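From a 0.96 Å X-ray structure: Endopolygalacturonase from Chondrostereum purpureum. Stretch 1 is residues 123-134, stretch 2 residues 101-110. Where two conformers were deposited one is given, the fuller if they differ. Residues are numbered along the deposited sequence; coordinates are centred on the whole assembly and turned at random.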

# COMPACT_ATOMS: atom_id res chain seq x y z
N SER A 123 7.43 -3.19 0.63
CA SER A 123 6.80 -4.43 0.21
C SER A 123 6.66 -5.36 1.42
O SER A 123 7.63 -5.56 2.16
CB SER A 123 7.68 -5.08 -0.87
OG SER A 123 7.20 -6.36 -1.18
N VAL A 124 5.47 -5.88 1.61
CA VAL A 124 5.12 -6.68 2.78
C VAL A 124 4.78 -8.08 2.33
O VAL A 124 3.83 -8.29 1.54
CB VAL A 124 3.93 -6.04 3.50
CG1 VAL A 124 3.54 -6.84 4.74
CG2 VAL A 124 4.25 -4.57 3.82
N GLY A 125 5.46 -9.06 2.90
CA GLY A 125 5.10 -10.48 2.71
C GLY A 125 6.19 -11.29 2.08
O GLY A 125 7.13 -10.75 1.46
N PRO A 126 6.07 -12.61 2.14
CA PRO A 126 4.99 -13.33 2.85
C PRO A 126 5.23 -13.33 4.35
O PRO A 126 6.30 -12.97 4.85
CB PRO A 126 5.08 -14.76 2.29
CG PRO A 126 6.50 -14.90 1.84
CD PRO A 126 6.99 -13.55 1.46
N THR A 127 4.19 -13.79 5.04
CA THR A 127 4.22 -13.86 6.52
C THR A 127 4.18 -15.34 6.99
O THR A 127 3.78 -16.23 6.27
CB THR A 127 3.03 -13.11 7.15
OG1 THR A 127 1.85 -13.74 6.59
CG2 THR A 127 3.05 -11.64 6.82
N ASP A 128 4.61 -15.49 8.26
CA ASP A 128 4.51 -16.80 8.92
C ASP A 128 3.65 -16.73 10.16
O ASP A 128 3.52 -17.79 10.85
CB ASP A 128 5.89 -17.39 9.24
CG ASP A 128 6.68 -16.64 10.28
OD1 ASP A 128 6.35 -15.48 10.60
OD2 ASP A 128 7.61 -17.29 10.84
N ALA A 129 3.06 -15.61 10.47
CA ALA A 129 2.22 -15.35 11.63
C ALA A 129 1.78 -13.89 11.50
O ALA A 129 2.06 -13.26 10.47
CB ALA A 129 2.91 -15.61 12.96
N HIS A 130 1.13 -13.32 12.51
CA HIS A 130 0.64 -11.95 12.30
C HIS A 130 1.81 -10.97 12.16
O HIS A 130 2.83 -11.06 12.86
CB HIS A 130 -0.25 -11.53 13.48
CG HIS A 130 -1.23 -10.45 13.03
ND1 HIS A 130 -2.47 -10.85 12.55
CD2 HIS A 130 -1.24 -9.19 12.72
CE1 HIS A 130 -3.23 -9.87 12.13
NE2 HIS A 130 -2.44 -8.80 12.25
N LEU A 131 1.65 -10.01 11.25
CA LEU A 131 2.62 -8.94 11.02
C LEU A 131 1.91 -7.60 11.13
O LEU A 131 0.94 -7.37 10.40
CB LEU A 131 3.27 -9.16 9.63
CG LEU A 131 4.30 -8.08 9.26
CD1 LEU A 131 5.52 -8.10 10.19
CD2 LEU A 131 4.77 -8.34 7.83
N THR A 132 2.41 -6.76 12.03
CA THR A 132 1.82 -5.45 12.28
C THR A 132 2.83 -4.38 11.97
O THR A 132 3.98 -4.44 12.47
CB THR A 132 1.38 -5.31 13.75
OG1 THR A 132 0.37 -6.31 13.98
CG2 THR A 132 0.77 -3.94 14.03
N LEU A 133 2.43 -3.40 11.16
CA LEU A 133 3.21 -2.20 10.87
C LEU A 133 2.44 -1.03 11.50
O LEU A 133 1.25 -0.85 11.20
CB LEU A 133 3.38 -1.97 9.37
CG LEU A 133 4.49 -2.74 8.65
CD1 LEU A 133 4.89 -4.09 9.05
CD2 LEU A 133 4.25 -2.65 7.12
N ASP A 134 3.09 -0.28 12.40
CA ASP A 134 2.37 0.67 13.25
C ASP A 134 3.16 1.96 13.35
O ASP A 134 4.31 1.95 13.82
CB ASP A 134 2.14 -0.00 14.62
CG ASP A 134 1.27 0.81 15.57
OD1 ASP A 134 1.07 2.01 15.36
OD2 ASP A 134 0.73 0.17 16.50
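Stretch 2 (101-110) LKIKGSGTYK

Stretch 2 runs alongside stretch 1 in the same direction, so that the two pair as parallel β-structure, and 872 Å² of surface is buried between them. Each stretch consists of two extended segments joined at a corner, at Asp 128 and Ala 129 in stretch 1 and at Gly 105 to Gly 107 in stretch 2. The first pair of strands crosses at -27°, with axes 4.9 Å apart at closest approach; beyond the corner the axes come to 4.7 Å and run nearly parallel, at 8° to each other.

At Ser 123 the pairing is regular. Its N donates to Leu 101 O at 2.9 Å, and its O accepts from Ile 103 N, also at 2.9 Å, so that Ser 123 bridges the residues before and after its register partner, Lys 102. The side chains of Ser 123 and Lys 102 share one face of the sheet, and the lysine bends back over the neighbouring strand: Lys 102 NZ donates to Ser 123 OG at 2.8 Å and to Gly 125 O at 2.8 Å. Val 124 lies beside Ile 103 with their CA atoms 5.1 Å apart, both side chains on the other, buried face.

Gly 125 N continues the ladder by donating to Ile 103 O at 2.9 Å. With phi at 120° and psi at 166°, Gly 125 adopts a conformation in which a CB would be jammed against the preceding carbonyl oxygen. A cis peptide bond follows, leading into Pro 126, whose O accepts from Gly 105 N at 2.9 Å.

The two stretches stay in contact round the corner. Thr 127 CA approaches Gly 105 O to 3.0 Å, and Asp 128 N donates to that same carbonyl, Gly 105 O, at 3.1 Å. The Asp 128 side chain, with chi1 at 68° (p), brings its carboxylate close to the turn of stretch 2, where Ser 106 OG donates to Asp 128 OD1 over a short 2.6 Å. Ala 129 packs beside this serine, Ala 129 CB lying 3.6 Å from Ser 106 CB.

Past the corner, His 130 O accepts from Gly 107 N at 3.1 Å. Leu 131 then turns its side chain to the buried face, where it packs against two neighbours: Leu 131 CD1 lies 3.7 Å from Tyr 109 CE1, and Leu 131 CD2 lies 4.1 Å from Ile 103 CG2. Thr 132 pairs with Thr 108. Thr 132 N donates to Gly 107 O at 2.9 Å, its O accepts from Tyr 109 N at 2.8 Å, and a water links Thr 132 OG1 (2.7 Å from the water O) to Gly 107 O (2.9 Å from it).

Leu 133 returns to the apolar face, placing CD1 3.9 Å from Tyr 109 CB and 4.3 Å from Ile 103 CD1. Asp 134 N closes the ladder with a 2.8 Å bond to Tyr 109 O, beside Lys 110.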

# COMPACT_ATOMS: atom_id res chain seq x y z
N LEU A 101 12.16 -1.14 0.69
CA LEU A 101 12.21 -2.07 1.81
C LEU A 101 11.34 -3.28 1.53
O LEU A 101 10.27 -3.16 0.94
CB LEU A 101 11.67 -1.42 3.09
CG LEU A 101 12.56 -0.46 3.84
CD1 LEU A 101 12.95 0.73 3.10
CD2 LEU A 101 11.90 -0.09 5.17
N LYS A 102 11.79 -4.43 2.07
CA LYS A 102 11.00 -5.67 2.07
C LYS A 102 10.97 -6.20 3.49
O LYS A 102 12.02 -6.37 4.11
CB LYS A 102 11.65 -6.71 1.13
CG LYS A 102 11.07 -8.11 1.20
CD LYS A 102 9.63 -8.09 0.77
CE LYS A 102 9.31 -9.09 -0.28
NZ LYS A 102 7.86 -9.07 -0.63
N ILE A 103 9.75 -6.47 3.99
CA ILE A 103 9.52 -6.99 5.35
C ILE A 103 8.79 -8.31 5.21
O ILE A 103 7.70 -8.37 4.61
CB ILE A 103 8.74 -6.01 6.21
CG1 ILE A 103 9.44 -4.66 6.31
CG2 ILE A 103 8.47 -6.62 7.60
CD1 ILE A 103 8.65 -3.57 6.99
N LYS A 104 9.39 -9.39 5.76
CA LYS A 104 8.87 -10.73 5.66
C LYS A 104 8.78 -11.35 7.06
O LYS A 104 9.57 -10.99 7.96
CB LYS A 104 9.81 -11.63 4.81
CG LYS A 104 10.07 -11.15 3.43
CD LYS A 104 10.83 -12.21 2.66
CE LYS A 104 11.88 -11.70 1.77
NZ LYS A 104 12.42 -12.95 1.12
N GLY A 105 7.93 -12.35 7.20
CA GLY A 105 7.85 -13.13 8.44
C GLY A 105 6.71 -12.61 9.32
O GLY A 105 5.56 -12.56 8.90
N SER A 106 7.04 -12.23 10.56
CA SER A 106 6.00 -11.81 11.50
C SER A 106 6.64 -10.92 12.57
O SER A 106 7.84 -10.82 12.71
CB SER A 106 5.31 -13.01 12.15
OG SER A 106 6.30 -13.91 12.73
N GLY A 107 5.75 -10.31 13.36
CA GLY A 107 6.15 -9.43 14.44
C GLY A 107 5.46 -8.08 14.36
O GLY A 107 4.36 -7.96 13.80
N THR A 108 6.11 -7.08 14.92
CA THR A 108 5.58 -5.72 15.06
C THR A 108 6.68 -4.74 14.72
O THR A 108 7.76 -4.81 15.32
CB THR A 108 5.06 -5.45 16.49
OG1 THR A 108 4.07 -6.43 16.79
CG2 THR A 108 4.42 -4.10 16.64
N TYR A 109 6.41 -3.86 13.76
CA TYR A 109 7.35 -2.86 13.25
C TYR A 109 6.77 -1.50 13.55
O TYR A 109 5.65 -1.19 13.10
CB TYR A 109 7.54 -3.03 11.72
CG TYR A 109 8.37 -4.27 11.41
CD1 TYR A 109 7.89 -5.55 11.56
CD2 TYR A 109 9.72 -4.10 11.05
CE1 TYR A 109 8.70 -6.67 11.32
CE2 TYR A 109 10.52 -5.21 10.82
CZ TYR A 109 10.02 -6.49 10.95
OH TYR A 109 10.86 -7.55 10.72
N LYS A 110 7.53 -0.66 14.29
CA LYS A 110 6.96 0.62 14.74
C LYS A 110 7.87 1.80 14.49
O LYS A 110 9.09 1.73 14.64
CB LYS A 110 6.76 0.52 16.30
CG LYS A 110 5.88 -0.63 16.75
CD LYS A 110 6.08 -1.09 18.18
CE LYS A 110 7.42 -1.96 18.31
NZ LYS A 110 7.40 -2.43 19.75
O HOH W 1 1.68 -8.59 14.67